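Local coordinates for protein dinoflagellate luciferase (Lingulodinium polyedrum, PDB 1VPR) that catalyses the oxidation of dinoflagellate luciferin by molecular oxygen with emission of blue light, this chain being the third of its three homologous luciferase domains, at residues F129-K134 with W265-G270; A228-K233 with F238-V243. All coordinates share one frame; numbering follows the deposited sequence.

Contact 1: F129-K134 with W265-G270; sequences FDYGDK and WEMESG
The phenol end of Y131 rests against the selenomethionine M267, with OH 3.3 Å from CB of M267. CE2 of the Y131 ring lies 3.8 Å from CG of M267, at an oblique approach to the ring. M267 doubles back on itself at chi2 and chi3 (-53° and -51°), which brings its CE to 4.0 Å from OH of Y131. A water 2.7 Å from Y131 OH joins the segments by donating to OE2 of E268, at 2.5 Å; the other carboxylate oxygen, OE1, accepts from the backbone N of N247. On the side of Y131, CD1 of F129 sits over the centre of one ring face, 3.6 Å above the plane, and the edge of the F129 ring is turned to CD2 of Y131. C126 of helix 120-126 touches both Y131 and M267, while a type I turn from D130 to D133 carries the tyrosine. M267 itself follows the end of strand 259-266, where O of E266 receives the N-H groups of both S269 and G270. A phenylalanine in place of Y131 would probably leave the bridging water without its phenolic partner and open a small gap beside CB of M267. The loop after helix 120-126 is thus joined to this strand end by mixed chemistry, van der Waals packing of the phenol on selenomethionine beside a water-mediated polar link to an acidic side chain.

Contact 2: A228-K233 with F238-V243; sequences AKRTWK and FYEPLV
Strands 229-233 and 237-241 are the two outermost strands of the antiparallel ten-stranded sheet of the catalytic domain, and their side chains meet across the gap between them. The closest pair of CA atoms, those of W232 and F238, is 6.6 Å apart. Here the indole and the phenyl ring form an offset stack, with 4.4 Å between the centroid of the W232 five-membered ring and that of F238 and the planes at 23°. CD1 of W232 stands over the centre of the F238 face, 3.6 Å from CZ of F238. The strands run nearly antiparallel, yet their axes are 8.3 Å apart, and side chains bridge the gap between the fourth and fifth strands of a ten-stranded calycin barrel, as in fatty-acid-binding proteins. Farther along it, R230 grips E240 side-on: NE donates to OE2 of E240 at 2.9 Å, and NH2 of R230 to OE1 of E240 at 3.0 Å. The carboxylate is turned 43° from the guanidinium plane. Bends at chi2 and chi3 of R230 bring its NE and NH2 to the carboxylate of E240. The backbone oxygens of R227 and V218 also accept from NH2 and NH1 of R230, which would hold its buried guanidinium against rotation.

Overall arrangement
Both contacts lie in the luciferase catalytic domain, their centres about 13 Å apart, and both reach the same ten-stranded antiparallel sheet. Along the chain, contact 2 is nested inside contact 1: 129-134 comes first, then 228-233 and 238-243 in succession, and 265-270 last. Contact 2 spans the two outermost strands of the sheet, about 7 Å from the chain centre, whereas contact 1 lies farther out, about 15 Å from it, at the end of strand 259-266. They meet directly where Y131 packs on Y239. Strand 247-253, between 237-241 and 259-266, connects them further, so the loop after helix 120-126 packs on the outer strand 237-241 and its neighbour, on the barrel of the catalytic domain.

Contact 1: F129-K134 with W265-G270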
loop_
_atom_site.group_PDB
_atom_site.type_symbol
_atom_site.label_atom_id
_atom_site.label_comp_id
_atom_site.label_asym_id
_atom_site.label_seq_id
_atom_site.Cartn_x
_atom_site.Cartn_y
_atom_site.Cartn_z
ATOM N N PHE A 129 0.838 -20.301 -6.002
ATOM C CA PHE A 129 2.194 -20.012 -6.451
ATOM C C PHE A 129 3.040 -19.489 -5.282
ATOM O O PHE A 129 2.501 -18.889 -4.353
ATOM C CB PHE A 129 2.125 -18.965 -7.565
ATOM C CG PHE A 129 3.465 -18.504 -8.072
ATOM C CD1 PHE A 129 3.883 -17.183 -7.871
ATOM C CD2 PHE A 129 4.284 -19.360 -8.812
ATOM C CE1 PHE A 129 5.099 -16.727 -8.409
ATOM C CE2 PHE A 129 5.496 -18.914 -9.354
ATOM C CZ PHE A 129 5.899 -17.590 -9.147
ATOM N N ASP A 130 4.348 -19.747 -5.309
ATOM C CA ASP A 130 5.260 -19.262 -4.255
ATOM C C ASP A 130 5.715 -17.864 -4.667
ATOM O O ASP A 130 6.741 -17.714 -5.353
ATOM C CB ASP A 130 6.494 -20.159 -4.126
ATOM C CG ASP A 130 7.434 -19.718 -3.003
ATOM O OD1 ASP A 130 8.400 -20.460 -2.733
ATOM O OD2 ASP A 130 7.223 -18.635 -2.395
ATOM N N TYR A 131 4.953 -16.850 -4.258
ATOM C CA TYR A 131 5.285 -15.473 -4.619
ATOM C C TYR A 131 6.609 -14.998 -4.045
ATOM O O TYR A 131 7.184 -14.046 -4.566
ATOM C CB TYR A 131 4.173 -14.500 -4.204
ATOM C CG TYR A 131 2.941 -14.625 -5.074
ATOM C CD1 TYR A 131 1.877 -15.441 -4.685
ATOM C CD2 TYR A 131 2.882 -13.996 -6.327
ATOM C CE1 TYR A 131 0.775 -15.638 -5.526
ATOM C CE2 TYR A 131 1.793 -14.181 -7.185
ATOM C CZ TYR A 131 0.746 -15.006 -6.778
ATOM O OH TYR A 131 -0.308 -15.243 -7.631
ATOM N N GLY A 132 7.082 -15.658 -2.981
ATOM C CA GLY A 132 8.352 -15.289 -2.367
ATOM C C GLY A 132 9.609 -15.817 -3.068
ATOM O O GLY A 132 10.728 -15.479 -2.684
ATOM N N ASP A 133 9.447 -16.630 -4.100
ATOM C CA ASP A 133 10.595 -17.202 -4.807
ATOM C C ASP A 133 10.942 -16.339 -6.018
ATOM O O ASP A 133 10.267 -16.406 -7.061
ATOM C CB ASP A 133 10.261 -18.640 -5.255
ATOM C CG ASP A 133 11.477 -19.403 -5.796
ATOM O OD1 ASP A 133 12.490 -18.779 -6.224
ATOM O OD2 ASP A 133 11.396 -20.658 -5.804
ATOM N N LYS A 134 12.005 -15.540 -5.885
ATOM C CA LYS A 134 12.411 -14.625 -6.946
ATOM C C LYS A 134 12.880 -15.313 -8.212
ATOM O O LYS A 134 12.916 -14.679 -9.269
ATOM C CB LYS A 134 13.507 -13.674 -6.425
ATOM C CG LYS A 134 13.038 -12.770 -5.263
ATOM C CD LYS A 134 14.226 -12.071 -4.560
ATOM C CE LYS A 134 14.997 -11.183 -5.529
ATOM N NZ LYS A 134 14.205 -9.989 -5.917
ATOM N N TRP A 265 -1.578 -5.470 -9.641
ATOM C CA TRP A 265 -2.327 -6.634 -10.085
ATOM C C TRP A 265 -2.682 -7.440 -8.856
ATOM O O TRP A 265 -1.791 -7.913 -8.157
ATOM C CB TRP A 265 -1.485 -7.517 -11.000
ATOM C CG TRP A 265 -1.438 -7.064 -12.422
ATOM C CD1 TRP A 265 -0.415 -6.414 -13.042
ATOM C CD2 TRP A 265 -2.466 -7.238 -13.412
ATOM N NE1 TRP A 265 -0.736 -6.162 -14.362
ATOM C CE2 TRP A 265 -1.988 -6.663 -14.615
ATOM C CE3 TRP A 265 -3.737 -7.824 -13.401
ATOM C CZ2 TRP A 265 -2.741 -6.662 -15.797
ATOM C CZ3 TRP A 265 -4.492 -7.818 -14.589
ATOM C CH2 TRP A 265 -3.985 -7.244 -15.760
ATOM N N GLU A 266 -3.976 -7.590 -8.595
ATOM C CA GLU A 266 -4.456 -8.373 -7.452
ATOM C C GLU A 266 -4.612 -9.771 -8.053
ATOM O O GLU A 266 -5.593 -10.062 -8.757
ATOM C CB GLU A 266 -5.800 -7.814 -6.981
ATOM C CG GLU A 266 -6.426 -8.521 -5.784
ATOM C CD GLU A 266 -7.760 -7.893 -5.408
ATOM O OE1 GLU A 266 -8.714 -8.044 -6.207
ATOM O OE2 GLU A 266 -7.841 -7.236 -4.332
HETATM N N MSE A 267 -3.632 -10.630 -7.769
HETATM C CA MSE A 267 -3.573 -11.949 -8.352
HETATM C C MSE A 267 -4.751 -12.887 -8.134
HETATM O O MSE A 267 -5.100 -13.650 -9.029
HETATM C CB MSE A 267 -2.273 -12.632 -7.932
HETATM C CG MSE A 267 -0.991 -11.862 -8.300
HETATM SE SE MSE A 267 -0.937 -11.393 -10.176
HETATM C CE MSE A 267 -1.327 -13.154 -10.904
ATOM N N GLU A 268 -5.390 -12.838 -6.978
ATOM C CA GLU A 268 -6.510 -13.748 -6.756
ATOM C C GLU A 268 -7.802 -13.421 -7.506
ATOM O O GLU A 268 -8.688 -14.282 -7.600
ATOM C CB GLU A 268 -6.790 -13.857 -5.262
ATOM C CG GLU A 268 -5.661 -14.508 -4.508
ATOM C CD GLU A 268 -4.399 -13.661 -4.463
ATOM O OE1 GLU A 268 -4.488 -12.462 -4.131
ATOM O OE2 GLU A 268 -3.312 -14.208 -4.743
ATOM N N SER A 269 -7.912 -12.202 -8.037
ATOM C CA SER A 269 -9.106 -11.769 -8.773
ATOM C C SER A 269 -8.805 -11.465 -10.244
ATOM O O SER A 269 -9.713 -11.377 -11.080
ATOM C CB SER A 269 -9.684 -10.520 -8.121
ATOM O OG SER A 269 -8.832 -9.403 -8.349
ATOM N N GLY A 270 -7.525 -11.314 -10.558
ATOM C CA GLY A 270 -7.125 -11.012 -11.925
ATOM C C GLY A 270 -7.381 -9.563 -12.289
ATOM O O GLY A 270 -7.297 -9.184 -13.471
HETATM O O HOH W 1 -2.567 -16.069 -6.317
#

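Contact 2: A228-K233 with F238-V243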
loop_
_atom_site.group_PDB
_atom_site.type_symbol
_atom_site.label_atom_id
_atom_site.label_comp_id
_atom_site.label_asym_id
_atom_site.label_seq_id
_atom_site.Cartn_x
_atom_site.Cartn_y
_atom_site.Cartn_z
ATOM N N ALA A 228 6.100 -4.445 6.553
ATOM C CA ALA A 228 6.098 -3.111 7.132
ATOM C C ALA A 228 6.810 -2.087 6.256
ATOM O O ALA A 228 6.369 -0.940 6.138
ATOM C CB ALA A 228 6.769 -3.154 8.539
ATOM N N LYS A 229 7.907 -2.513 5.644
ATOM C CA LYS A 229 8.734 -1.631 4.822
ATOM C C LYS A 229 9.067 -2.213 3.460
ATOM O O LYS A 229 9.454 -3.392 3.371
ATOM C CB LYS A 229 10.063 -1.380 5.539
ATOM C CG LYS A 229 9.918 -0.851 6.954
ATOM C CD LYS A 229 11.252 -0.775 7.711
ATOM C CE LYS A 229 12.214 0.168 7.036
ATOM N NZ LYS A 229 11.866 1.572 7.350
ATOM N N ARG A 230 8.959 -1.398 2.410
ATOM C CA ARG A 230 9.310 -1.858 1.063
ATOM C C ARG A 230 10.079 -0.746 0.356
ATOM O O ARG A 230 9.898 0.441 0.638
ATOM C CB ARG A 230 8.067 -2.232 0.219
ATOM C CG ARG A 230 7.289 -1.051 -0.392
ATOM C CD ARG A 230 6.297 -0.454 0.581
ATOM N NE ARG A 230 5.306 -1.459 0.985
ATOM C CZ ARG A 230 5.058 -1.795 2.254
ATOM N NH1 ARG A 230 5.726 -1.211 3.234
ATOM N NH2 ARG A 230 4.136 -2.708 2.548
ATOM N N THR A 231 10.978 -1.146 -0.526
ATOM C CA THR A 231 11.762 -0.192 -1.310
ATOM C C THR A 231 11.522 -0.551 -2.775
ATOM O O THR A 231 11.537 -1.730 -3.144
ATOM C CB THR A 231 13.280 -0.316 -1.024
ATOM O OG1 THR A 231 13.552 0.080 0.327
ATOM C CG2 THR A 231 14.075 0.587 -1.944
ATOM N N TRP A 232 11.309 0.457 -3.611
ATOM C CA TRP A 232 11.087 0.193 -5.023
ATOM C C TRP A 232 11.679 1.300 -5.882
ATOM O O TRP A 232 12.128 2.324 -5.370
ATOM C CB TRP A 232 9.574 0.024 -5.315
ATOM C CG TRP A 232 8.658 0.991 -4.629
ATOM C CD1 TRP A 232 7.824 0.721 -3.566
ATOM C CD2 TRP A 232 8.503 2.395 -4.906
ATOM N NE1 TRP A 232 7.176 1.863 -3.164
ATOM C CE2 TRP A 232 7.573 2.906 -3.963
ATOM C CE3 TRP A 232 9.059 3.269 -5.852
ATOM C CZ2 TRP A 232 7.191 4.254 -3.936
ATOM C CZ3 TRP A 232 8.678 4.618 -5.824
ATOM C CH2 TRP A 232 7.756 5.094 -4.872
ATOM N N LYS A 233 11.704 1.087 -7.192
ATOM C CA LYS A 233 12.229 2.103 -8.096
ATOM C C LYS A 233 11.223 2.327 -9.229
ATOM O O LYS A 233 10.577 1.378 -9.711
ATOM C CB LYS A 233 13.597 1.679 -8.666
ATOM C CG LYS A 233 14.177 2.680 -9.698
ATOM C CD LYS A 233 15.589 2.263 -10.169
ATOM C CE LYS A 233 16.130 3.273 -11.174
ATOM N NZ LYS A 233 17.606 3.180 -11.325
ATOM N N PHE A 238 7.297 -4.816 -7.712
ATOM C CA PHE A 238 7.556 -5.229 -6.356
ATOM C C PHE A 238 6.348 -6.031 -5.943
ATOM O O PHE A 238 5.275 -5.954 -6.547
ATOM C CB PHE A 238 7.899 -4.053 -5.402
ATOM C CG PHE A 238 6.816 -3.022 -5.243
ATOM C CD1 PHE A 238 6.029 -3.003 -4.099
ATOM C CD2 PHE A 238 6.637 -2.030 -6.201
ATOM C CE1 PHE A 238 5.069 -1.994 -3.904
ATOM C CE2 PHE A 238 5.698 -1.029 -6.022
ATOM C CZ PHE A 238 4.908 -1.008 -4.862
ATOM N N TYR A 239 6.535 -6.832 -4.921
ATOM C CA TYR A 239 5.507 -7.729 -4.451
ATOM C C TYR A 239 4.938 -7.257 -3.109
ATOM O O TYR A 239 5.694 -6.952 -2.185
ATOM C CB TYR A 239 6.145 -9.112 -4.309
ATOM C CG TYR A 239 5.333 -10.115 -3.516
ATOM C CD1 TYR A 239 3.990 -10.330 -3.812
ATOM C CD2 TYR A 239 5.916 -10.854 -2.476
ATOM C CE1 TYR A 239 3.228 -11.261 -3.105
ATOM C CE2 TYR A 239 5.164 -11.784 -1.751
ATOM C CZ TYR A 239 3.815 -11.982 -2.082
ATOM O OH TYR A 239 3.055 -12.929 -1.431
ATOM N N GLU A 240 3.615 -7.179 -3.025
ATOM C CA GLU A 240 2.960 -6.785 -1.790
ATOM C C GLU A 240 2.105 -7.902 -1.189
ATOM O O GLU A 240 0.993 -8.148 -1.652
ATOM C CB GLU A 240 2.061 -5.563 -2.011
ATOM C CG GLU A 240 2.807 -4.258 -2.243
ATOM C CD GLU A 240 3.218 -3.581 -0.936
ATOM O OE1 GLU A 240 3.456 -4.290 0.079
ATOM O OE2 GLU A 240 3.320 -2.335 -0.943
ATOM N N PRO A 241 2.634 -8.642 -0.201
ATOM C CA PRO A 241 1.786 -9.686 0.392
ATOM C C PRO A 241 0.823 -8.939 1.321
ATOM O O PRO A 241 1.228 -7.985 1.996
ATOM C CB PRO A 241 2.774 -10.551 1.175
ATOM C CG PRO A 241 3.958 -9.632 1.409
ATOM C CD PRO A 241 4.053 -8.878 0.110
ATOM N N LEU A 242 -0.435 -9.365 1.364
ATOM C CA LEU A 242 -1.443 -8.694 2.178
ATOM C C LEU A 242 -1.870 -9.508 3.390
ATOM O O LEU A 242 -1.876 -10.758 3.357
ATOM C CB LEU A 242 -2.675 -8.402 1.327
ATOM C CG LEU A 242 -2.414 -7.742 -0.028
ATOM C CD1 LEU A 242 -3.735 -7.612 -0.773
ATOM C CD2 LEU A 242 -1.737 -6.393 0.158
ATOM N N VAL A 243 -2.237 -8.798 4.452
ATOM C CA VAL A 243 -2.701 -9.413 5.684
ATOM C C VAL A 243 -3.975 -10.208 5.394
ATOM O O VAL A 243 -4.297 -11.168 6.120
ATOM C CB VAL A 243 -3.013 -8.342 6.748
ATOM C CG1 VAL A 243 -3.771 -8.958 7.918
ATOM C CG2 VAL A 243 -1.714 -7.708 7.233
#